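Local coordinates for peptidoglycan glycosyltransferase (Atopobium parvulum, PDB 4OVD), which belongs to the penicillin-binding proteins, pairing a penicillin-binding-protein dimerisation domain with a domain of the transpeptidase family, at residues Thr61-Asn66 with Asp218-Ile223; Met342-Met347 with Leu465-Thr470; Gly494-Glu499 with Gly509-Phe514. All coordinates share one frame; numbering follows the deposited sequence.

Contacts 1, 2 and 3 follow one another along the chain. Contact 1 joins two parallel strands of a mixed sheet on the opposite side of the chain's centre from the other two; its centre is about 39 Å from that of contact 2 and 32 Å from that of contact 3. Contacts 2 and 3 both belong to the transpeptidase-family domain, with nearest atoms about 7 Å apart. Helix 458-474 of contact 2 is followed in the chain by strand 487-495 of contact 3, which carries the Lys-Thr-Gly motif that borders the active-site cleft in penicillin-binding proteins. A bound calcium ion lies about 9 Å from G494 and about 13 Å from the T470 side chain.

Contact 1 (Thr61-Asn66 with Asp218-Ile223); sequences TIYDRN and DIVLSI
D218 and T61 lie side by side with their side chains pointing the same way, and the carboxylate of one takes the backbone N-H of the other: T61 N donates to D218 OD1 over 2.7 Å, reaching the anti side of the oxygen from somewhat out of the carboxylate plane. The second oxygen, OD2, accepts a bond from a water that also meets T61 OG1 and Y63 OH, so one solvent molecule ties three side chains together. T61 turns OG1 to the side of its own backbone N (chi1 -68°), which brings the hydroxyl to this water and lays CG2 over a face of the Y63 ring, offset toward the rim. D218 CB meets the same ring at its edge, in plane, 3.9 Å from Y63 CE2, and the D218 carboxylate stands almost upright to the ring, 84° between planes. These residues open a parallel strand pair, 62-63 with 219-221, in the middle of a mixed sheet; strand 69-74 flanks it beyond I62 and strand 440-443 beyond V220. The rungs are I219 N to T61 O, Y63 N to I219 O and L221 N to Y63 O, each 2.8 Å. On the sheet face opposite Y63, I62 and I219 run alongside each other, CG2 of I62 lying 3.6 Å from CG2 of I219. The same I62 methyl lies equally close, 3.6 Å, to L221 CD1, whose side chain crosses it at a slant. Beyond the strands R65 N bonds I223 O (3.0 Å), and the R65 guanidinium turns an edge to S222 O. D64 OD1 accepts from N66 N in an Asx turn and from N68 N, while D64 OD2 takes the N-H of I225.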
loop_
_atom_site.group_PDB
_atom_site.type_symbol
_atom_site.label_atom_id
_atom_site.label_comp_id
_atom_site.label_asym_id
_atom_site.label_seq_id
_atom_site.Cartn_x
_atom_site.Cartn_y
_atom_site.Cartn_z
ATOM N N THR A 61 -19.604 -3.579 18.047
ATOM C CA THR A 61 -19.604 -2.269 17.474
ATOM C C THR A 61 -18.192 -2.019 16.895
ATOM O O THR A 61 -17.196 -2.555 17.395
ATOM C CB THR A 61 -19.991 -1.253 18.568
ATOM O OG1 THR A 61 -21.357 -1.455 18.928
ATOM C CG2 THR A 61 -19.820 0.214 18.101
ATOM N N ILE A 62 -18.134 -1.254 15.813
ATOM C CA ILE A 62 -16.867 -0.900 15.171
ATOM C C ILE A 62 -16.708 0.606 15.339
ATOM O O ILE A 62 -17.565 1.358 14.883
ATOM C CB ILE A 62 -16.799 -1.299 13.669
ATOM C CG1 ILE A 62 -17.021 -2.817 13.538
ATOM C CG2 ILE A 62 -15.456 -0.837 13.095
ATOM C CD1 ILE A 62 -16.998 -3.427 12.164
ATOM N N TYR A 63 -15.656 1.011 16.070
ATOM C CA TYR A 63 -15.319 2.395 16.301
ATOM C C TYR A 63 -14.137 2.832 15.453
ATOM O O TYR A 63 -13.273 2.032 15.148
ATOM C CB TYR A 63 -14.872 2.571 17.752
ATOM C CG TYR A 63 -15.930 2.247 18.782
ATOM C CD1 TYR A 63 -16.904 3.173 19.153
ATOM C CD2 TYR A 63 -15.938 1.020 19.400
ATOM C CE1 TYR A 63 -17.877 2.850 20.101
ATOM C CE2 TYR A 63 -16.894 0.679 20.323
ATOM C CZ TYR A 63 -17.843 1.599 20.710
ATOM O OH TYR A 63 -18.761 1.181 21.685
ATOM N N ASP A 64 -14.083 4.099 15.079
ATOM C CA ASP A 64 -12.919 4.610 14.387
ATOM C C ASP A 64 -11.928 5.099 15.494
ATOM O O ASP A 64 -12.229 4.976 16.685
ATOM C CB ASP A 64 -13.272 5.700 13.368
ATOM C CG ASP A 64 -13.330 7.099 13.969
ATOM O OD1 ASP A 64 -13.474 7.282 15.213
ATOM O OD2 ASP A 64 -13.279 8.025 13.137
ATOM N N ARG A 65 -10.770 5.656 15.117
ATOM C CA ARG A 65 -9.742 6.034 16.083
ATOM C C ARG A 65 -10.159 7.133 17.064
ATOM O O ARG A 65 -9.542 7.242 18.113
ATOM C CB ARG A 65 -8.438 6.486 15.351
ATOM C CG ARG A 65 -8.530 7.874 14.703
ATOM C CD ARG A 65 -7.319 8.193 13.829
ATOM N NE ARG A 65 -6.098 7.707 14.460
ATOM C CZ ARG A 65 -5.285 8.404 15.236
ATOM N NH1 ARG A 65 -5.486 9.711 15.492
ATOM N NH2 ARG A 65 -4.225 7.782 15.745
ATOM N N ASN A 66 -11.128 7.976 16.698
ATOM C CA ASN A 66 -11.600 9.052 17.570
ATOM C C ASN A 66 -12.855 8.606 18.325
ATOM O O ASN A 66 -13.476 9.386 19.039
ATOM C CB ASN A 66 -11.929 10.284 16.734
ATOM C CG ASN A 66 -10.711 10.826 15.993
ATOM O OD1 ASN A 66 -9.665 11.045 16.595
ATOM N ND2 ASN A 66 -10.843 11.042 14.678
ATOM N N ASP A 218 -16.642 -5.523 20.699
ATOM C CA ASP A 218 -16.361 -4.264 20.027
ATOM C C ASP A 218 -14.957 -4.239 19.474
ATOM O O ASP A 218 -14.068 -4.944 19.963
ATOM C CB ASP A 218 -16.585 -3.110 20.975
ATOM C CG ASP A 218 -18.015 -3.041 21.428
ATOM O OD1 ASP A 218 -18.875 -3.562 20.679
ATOM O OD2 ASP A 218 -18.279 -2.500 22.511
ATOM N N ILE A 219 -14.800 -3.490 18.393
ATOM C CA ILE A 219 -13.533 -3.384 17.722
ATOM C C ILE A 219 -13.246 -1.912 17.492
ATOM O O ILE A 219 -14.159 -1.153 17.146
ATOM C CB ILE A 219 -13.622 -4.122 16.362
ATOM C CG1 ILE A 219 -12.548 -5.169 16.236
ATOM C CG2 ILE A 219 -13.762 -3.197 15.175
ATOM C CD1 ILE A 219 -12.695 -6.223 17.324
ATOM N N VAL A 220 -12.014 -1.491 17.781
ATOM C CA VAL A 220 -11.602 -0.119 17.495
ATOM C C VAL A 220 -10.584 -0.133 16.384
ATOM O O VAL A 220 -9.593 -0.835 16.447
ATOM C CB VAL A 220 -10.929 0.595 18.693
ATOM C CG1 VAL A 220 -10.620 2.039 18.325
ATOM C CG2 VAL A 220 -11.822 0.510 19.928
ATOM N N LEU A 221 -10.840 0.658 15.357
ATOM C CA LEU A 221 -9.951 0.755 14.215
ATOM C C LEU A 221 -9.077 1.979 14.212
ATOM O O LEU A 221 -9.390 3.018 14.810
ATOM C CB LEU A 221 -10.769 0.826 12.939
ATOM C CG LEU A 221 -11.815 -0.284 12.746
ATOM C CD1 LEU A 221 -12.426 -0.092 11.362
ATOM C CD2 LEU A 221 -11.257 -1.690 12.865
ATOM N N SER A 222 -8.002 1.869 13.467
ATOM C CA SER A 222 -7.062 2.963 13.275
ATOM C C SER A 222 -7.588 4.023 12.335
ATOM O O SER A 222 -7.027 5.090 12.243
ATOM C CB SER A 222 -5.760 2.398 12.711
ATOM O OG SER A 222 -6.021 1.543 11.639
ATOM N N ILE A 223 -8.659 3.726 11.620
ATOM C CA ILE A 223 -9.209 4.656 10.643
ATOM C C ILE A 223 -9.701 5.970 11.180
ATOM O O ILE A 223 -10.329 5.970 12.215
ATOM C CB ILE A 223 -10.429 4.000 9.973
ATOM C CG1 ILE A 223 -9.970 2.848 9.114
ATOM C CG2 ILE A 223 -11.193 4.987 9.097
ATOM C CD1 ILE A 223 -9.132 3.258 7.932
HETATM O O HOH W 1 -20.592 -1.184 21.871
#

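Contact 2 (Met342-Met347 with Leu465-Thr470); sequences MSVREM and LDMMTT
D466 meets R345 through a single oxygen: OD2 receives both NH1 and NH2 of the guanidinium, an end-on salt bridge in which the two nitrogens share one acceptor. The R345 NH2 to D466 OD2 distance, 2.5 Å, is short enough that its exact value is doubtful. OD2 lies near the guanidinium plane, but the carboxylate is turned almost square to it, 88° between planes; NH2 lies nearly along the C-O bond and NH1 above the carboxylate plane. Next in sequence, selenomethionine M467 packs against the arginine. Its CG sits over one guanidinium face toward the rim; with CG beside its own backbone N (chi1 -60°) and the chain extended at chi2, SE comes 3.7 Å from R345 CA and 3.9 Å from V344 CG1. M467 packs between helix 458-474 and the start of helix 344-350, two helices of the transpeptidase-family domain. Helix 344-350 has S343 at its N-cap, where OG accepts from E346 N at 2.9 Å. M468 and T469 turn to other parts of the domain: both touch A488 of strand 487-495, and T469 OG1 bonds back to L465 O (2.7 Å). One turn after D466, T470 points at the arginine and crosses it at about a right angle. T470 OG1 accepts from R345 NH1 at 2.9 Å, somewhat tilted from the guanidinium plane, while T470 CG2 rests 3.8 Å from R345 CG, against the chain that also touches P313 and N314.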
loop_
_atom_site.group_PDB
_atom_site.type_symbol
_atom_site.label_atom_id
_atom_site.label_comp_id
_atom_site.label_asym_id
_atom_site.label_seq_id
_atom_site.Cartn_x
_atom_site.Cartn_y
_atom_site.Cartn_z
HETATM N N MSE A 342 26.440 8.868 -13.376
HETATM C CA MSE A 342 25.324 9.143 -12.473
HETATM C C MSE A 342 25.586 8.539 -11.148
HETATM O O MSE A 342 26.120 7.425 -11.080
HETATM C CB MSE A 342 24.025 8.415 -12.947
HETATM C CG MSE A 342 23.521 8.686 -14.322
HETATM SE SE MSE A 342 21.886 7.592 -14.474
HETATM C CE MSE A 342 21.611 7.844 -16.414
ATOM N N SER A 343 25.377 9.293 -10.076
ATOM C CA SER A 343 25.476 8.730 -8.717
ATOM C C SER A 343 24.205 7.863 -8.537
ATOM O O SER A 343 23.248 7.994 -9.322
ATOM C CB SER A 343 25.511 9.830 -7.700
ATOM O OG SER A 343 24.282 10.573 -7.755
ATOM N N VAL A 344 24.201 7.001 -7.534
ATOM C CA VAL A 344 23.060 6.179 -7.208
ATOM C C VAL A 344 21.914 7.144 -6.910
ATOM O O VAL A 344 20.770 6.907 -7.297
ATOM C CB VAL A 344 23.311 5.257 -6.018
ATOM C CG1 VAL A 344 22.016 4.520 -5.625
ATOM C CG2 VAL A 344 24.417 4.263 -6.346
ATOM N N ARG A 345 22.210 8.202 -6.175
ATOM C CA ARG A 345 21.209 9.281 -5.890
ATOM C C ARG A 345 20.593 9.788 -7.219
ATOM O O ARG A 345 19.380 9.861 -7.395
ATOM C CB ARG A 345 21.848 10.450 -5.139
ATOM C CG ARG A 345 20.885 11.594 -4.871
ATOM C CD ARG A 345 21.635 12.805 -4.344
ATOM N NE ARG A 345 22.428 12.516 -3.161
ATOM C CZ ARG A 345 21.908 12.394 -1.947
ATOM N NH1 ARG A 345 20.596 12.595 -1.734
ATOM N NH2 ARG A 345 22.705 12.135 -0.926
ATOM N N GLU A 346 21.420 10.064 -8.176
ATOM C CA GLU A 346 20.894 10.529 -9.479
ATOM C C GLU A 346 20.045 9.479 -10.196
ATOM O O GLU A 346 19.085 9.821 -10.838
ATOM C CB GLU A 346 22.075 10.930 -10.340
ATOM C CG GLU A 346 21.723 11.371 -11.749
ATOM C CD GLU A 346 20.812 12.559 -11.809
ATOM O OE1 GLU A 346 20.642 13.262 -10.745
ATOM O OE2 GLU A 346 20.254 12.749 -12.922
HETATM N N MSE A 347 20.384 8.191 -10.107
HETATM C CA MSE A 347 19.591 7.165 -10.818
HETATM C C MSE A 347 18.210 7.159 -10.246
HETATM O O MSE A 347 17.206 6.991 -10.994
HETATM C CB MSE A 347 20.207 5.787 -10.621
HETATM C CG MSE A 347 21.573 5.724 -11.209
HETATM SE SE MSE A 347 22.381 3.959 -10.769
HETATM C CE MSE A 347 24.261 4.369 -11.002
ATOM N N LEU A 465 16.176 7.557 2.717
ATOM C CA LEU A 465 15.321 8.706 2.890
ATOM C C LEU A 465 15.963 9.945 2.258
ATOM O O LEU A 465 15.258 10.773 1.635
ATOM C CB LEU A 465 15.059 9.013 4.364
ATOM C CG LEU A 465 14.060 8.157 5.132
ATOM C CD1 LEU A 465 14.073 8.540 6.637
ATOM C CD2 LEU A 465 12.655 8.269 4.528
ATOM N N ASP A 466 17.278 10.094 2.463
ATOM C CA ASP A 466 18.006 11.194 1.853
ATOM C C ASP A 466 17.815 11.191 0.332
ATOM O O ASP A 466 17.555 12.224 -0.270
ATOM C CB ASP A 466 19.491 11.192 2.202
ATOM C CG ASP A 466 20.167 12.508 1.821
ATOM O OD1 ASP A 466 19.851 13.527 2.468
ATOM O OD2 ASP A 466 21.000 12.527 0.883
HETATM N N MSE A 467 17.925 10.040 -0.293
HETATM C CA MSE A 467 17.748 9.980 -1.717
HETATM C C MSE A 467 16.307 10.208 -2.105
HETATM O O MSE A 467 16.054 10.877 -3.075
HETATM C CB MSE A 467 18.243 8.717 -2.396
HETATM C CG MSE A 467 19.712 8.559 -2.155
HETATM SE SE MSE A 467 20.468 6.993 -3.054
HETATM C CE MSE A 467 19.828 5.557 -1.861
HETATM N N MSE A 468 15.356 9.728 -1.313
HETATM C CA MSE A 468 13.937 9.915 -1.625
HETATM C C MSE A 468 13.583 11.363 -1.468
HETATM O O MSE A 468 12.647 11.831 -2.084
HETATM C CB MSE A 468 13.100 9.065 -0.735
HETATM C CG MSE A 468 13.300 7.631 -1.198
HETATM SE SE MSE A 468 12.428 6.537 0.202
HETATM C CE MSE A 468 10.550 7.011 -0.039
ATOM N N THR A 469 14.316 12.090 -0.624
ATOM C CA THR A 469 14.104 13.510 -0.485
ATOM C C THR A 469 14.566 14.248 -1.768
ATOM O O THR A 469 13.903 15.196 -2.191
ATOM C CB THR A 469 14.835 14.039 0.756
ATOM O OG1 THR A 469 14.300 13.315 1.864
ATOM C CG2 THR A 469 14.627 15.561 0.964
ATOM N N THR A 470 15.664 13.795 -2.380
ATOM C CA THR A 470 16.196 14.360 -3.631
ATOM C C THR A 470 15.189 14.155 -4.721
ATOM O O THR A 470 15.006 15.035 -5.545
ATOM C CB THR A 470 17.501 13.649 -4.026
ATOM O OG1 THR A 470 18.508 14.014 -3.086
ATOM C CG2 THR A 470 18.015 14.073 -5.355
#

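Contact 3 (Gly494-Glu499 with Gly509-Phe514); sequences GQQVVE and GFVASF
G494 and V511 exchange two backbone hydrogen bonds, the hydrogen-bonded pair of an antiparallel ladder. G494 N reaches V511 O over 2.8 Å in the carbonyl plane, on a lone pair, in a nearly straight bond. The return bond, V511 N to G494 O at 2.9 Å, is less regular: the donor stands 65° above the carbonyl plane, well away from a lone pair. A third backbone bond follows, Q496 N to G509 O at 2.9 Å, this time nearly end-on to the carbonyl. G494 O also receives a CA-H contact from F510, and G509 O one from Q495. Outward of these bonds come the side chains of the non-hydrogen-bonded pair Q495 and F510, which stand on one face of the sheet and run side by side, the amide and ring planes 65° apart. F510 also touches T493. On the other face V511 lies across the glycine backbone, its CB 3.8 Å from G494 C, and its CG2 methyl approaches Q496 CG at 4.2 Å. V511 places that methyl beside its own backbone N by setting CG1 anti to it (chi1 174°), so CG2 also comes within 4.0 Å of Q495 C. Q496 CG packs on G509 O at 3.5 Å. Y291 and F418 touch V511 from outside the two strands. Strand 487-495, an outer strand of the five-stranded antiparallel sheet, bears the Lys-Thr-Gly motif (T491 and G492 among its residues) just before G494; as in other penicillin-binding proteins, such a strand edges the active-site cleft. With glycine at 494 and 509, the grip of strand 510-518 on this end of the motif strand comes from main-chain bonds, and V511 CG2 packs on the backbone at Q495 and Q496.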
loop_
_atom_site.group_PDB
_atom_site.type_symbol
_atom_site.label_atom_id
_atom_site.label_comp_id
_atom_site.label_asym_id
_atom_site.label_seq_id
_atom_site.Cartn_x
_atom_site.Cartn_y
_atom_site.Cartn_z
ATOM N N GLY A 494 4.076 1.643 -13.346
ATOM C CA GLY A 494 3.917 0.220 -13.304
ATOM C C GLY A 494 2.961 -0.285 -14.402
ATOM O O GLY A 494 2.624 0.443 -15.317
ATOM N N GLN A 495 2.607 -1.562 -14.383
ATOM C CA GLN A 495 1.727 -2.049 -15.413
ATOM C C GLN A 495 0.669 -2.999 -14.926
ATOM O O GLN A 495 0.831 -3.740 -13.947
ATOM C CB GLN A 495 2.517 -2.847 -16.422
ATOM C CG GLN A 495 3.642 -2.180 -17.158
ATOM C CD GLN A 495 3.200 -1.446 -18.381
ATOM O OE1 GLN A 495 2.132 -1.707 -18.979
ATOM N NE2 GLN A 495 4.012 -0.510 -18.770
ATOM N N GLN A 496 -0.427 -3.002 -15.650
ATOM C CA GLN A 496 -1.468 -3.958 -15.423
ATOM C C GLN A 496 -0.986 -5.341 -15.923
ATOM O O GLN A 496 -0.179 -5.479 -16.838
ATOM C CB GLN A 496 -2.733 -3.561 -16.162
ATOM C CG GLN A 496 -3.288 -2.330 -15.490
ATOM C CD GLN A 496 -4.750 -2.194 -15.692
ATOM O OE1 GLN A 496 -5.253 -2.277 -16.831
ATOM N NE2 GLN A 496 -5.463 -2.015 -14.577
ATOM N N VAL A 497 -1.488 -6.372 -15.307
ATOM C CA VAL A 497 -1.065 -7.740 -15.682
ATOM C C VAL A 497 -2.222 -8.689 -15.713
ATOM O O VAL A 497 -3.293 -8.360 -15.225
ATOM C CB VAL A 497 -0.052 -8.283 -14.642
ATOM C CG1 VAL A 497 1.144 -7.337 -14.529
ATOM C CG2 VAL A 497 -0.669 -8.526 -13.282
ATOM N N VAL A 498 -2.024 -9.864 -16.314
ATOM C CA VAL A 498 -3.013 -10.916 -16.307
ATOM C C VAL A 498 -2.955 -11.374 -14.847
ATOM O O VAL A 498 -1.881 -11.821 -14.372
ATOM C CB VAL A 498 -2.605 -12.035 -17.245
ATOM C CG1 VAL A 498 -3.540 -13.217 -17.109
ATOM C CG2 VAL A 498 -2.532 -11.482 -18.666
ATOM N N GLU A 499 -4.085 -11.283 -14.145
ATOM C CA GLU A 499 -4.117 -11.523 -12.710
ATOM C C GLU A 499 -3.579 -12.871 -12.201
ATOM O O GLU A 499 -2.852 -12.907 -11.233
ATOM C CB GLU A 499 -5.510 -11.247 -12.140
ATOM C CG GLU A 499 -6.603 -12.181 -12.571
ATOM C CD GLU A 499 -7.953 -11.823 -11.957
ATOM O OE1 GLU A 499 -8.016 -11.642 -10.708
ATOM O OE2 GLU A 499 -8.947 -11.751 -12.733
ATOM N N GLY A 509 -2.347 -1.455 -19.652
ATOM C CA GLY A 509 -2.403 -0.076 -19.189
ATOM C C GLY A 509 -1.285 0.192 -18.173
ATOM O O GLY A 509 -0.815 -0.791 -17.462
ATOM N N PHE A 510 -0.814 1.466 -18.156
ATOM C CA PHE A 510 0.181 1.905 -17.137
ATOM C C PHE A 510 -0.448 2.299 -15.828
ATOM O O PHE A 510 -1.533 2.908 -15.749
ATOM C CB PHE A 510 1.018 3.093 -17.603
ATOM C CG PHE A 510 1.680 2.882 -18.918
ATOM C CD1 PHE A 510 2.931 2.290 -18.999
ATOM C CD2 PHE A 510 1.040 3.269 -20.098
ATOM C CE1 PHE A 510 3.537 2.096 -20.241
ATOM C CE2 PHE A 510 1.635 3.063 -21.341
ATOM C CZ PHE A 510 2.890 2.476 -21.403
ATOM N N VAL A 511 0.321 2.116 -14.768
ATOM C CA VAL A 511 -0.146 2.445 -13.445
ATOM C C VAL A 511 0.767 3.556 -12.989
ATOM O O VAL A 511 2.004 3.443 -13.078
ATOM C CB VAL A 511 0.010 1.225 -12.529
ATOM C CG1 VAL A 511 -0.330 1.591 -11.082
ATOM C CG2 VAL A 511 -0.878 0.094 -13.012
ATOM N N ALA A 512 0.187 4.660 -12.581
ATOM C CA ALA A 512 0.992 5.786 -12.112
ATOM C C ALA A 512 0.854 5.802 -10.621
ATOM O O ALA A 512 -0.248 6.017 -10.122
ATOM C CB ALA A 512 0.478 7.103 -12.685
ATOM N N SER A 513 1.988 5.768 -9.935
ATOM C CA SER A 513 2.027 5.683 -8.471
ATOM C C SER A 513 2.955 6.666 -7.850
ATOM O O SER A 513 3.894 7.119 -8.486
ATOM C CB SER A 513 2.648 4.351 -8.099
ATOM O OG SER A 513 1.783 3.334 -8.552
ATOM N N PHE A 514 2.632 7.056 -6.638
ATOM C CA PHE A 514 3.519 7.833 -5.875
ATOM C C PHE A 514 3.426 7.330 -4.415
ATOM O O PHE A 514 2.322 7.195 -3.905
ATOM C CB PHE A 514 3.213 9.327 -5.891
ATOM C CG PHE A 514 4.227 10.110 -5.123
ATOM C CD1 PHE A 514 5.413 10.407 -5.694
ATOM C CD2 PHE A 514 4.018 10.471 -3.816
ATOM C CE1 PHE A 514 6.375 11.139 -4.962
ATOM C CE2 PHE A 514 4.955 11.217 -3.069
ATOM C CZ PHE A 514 6.116 11.539 -3.666
#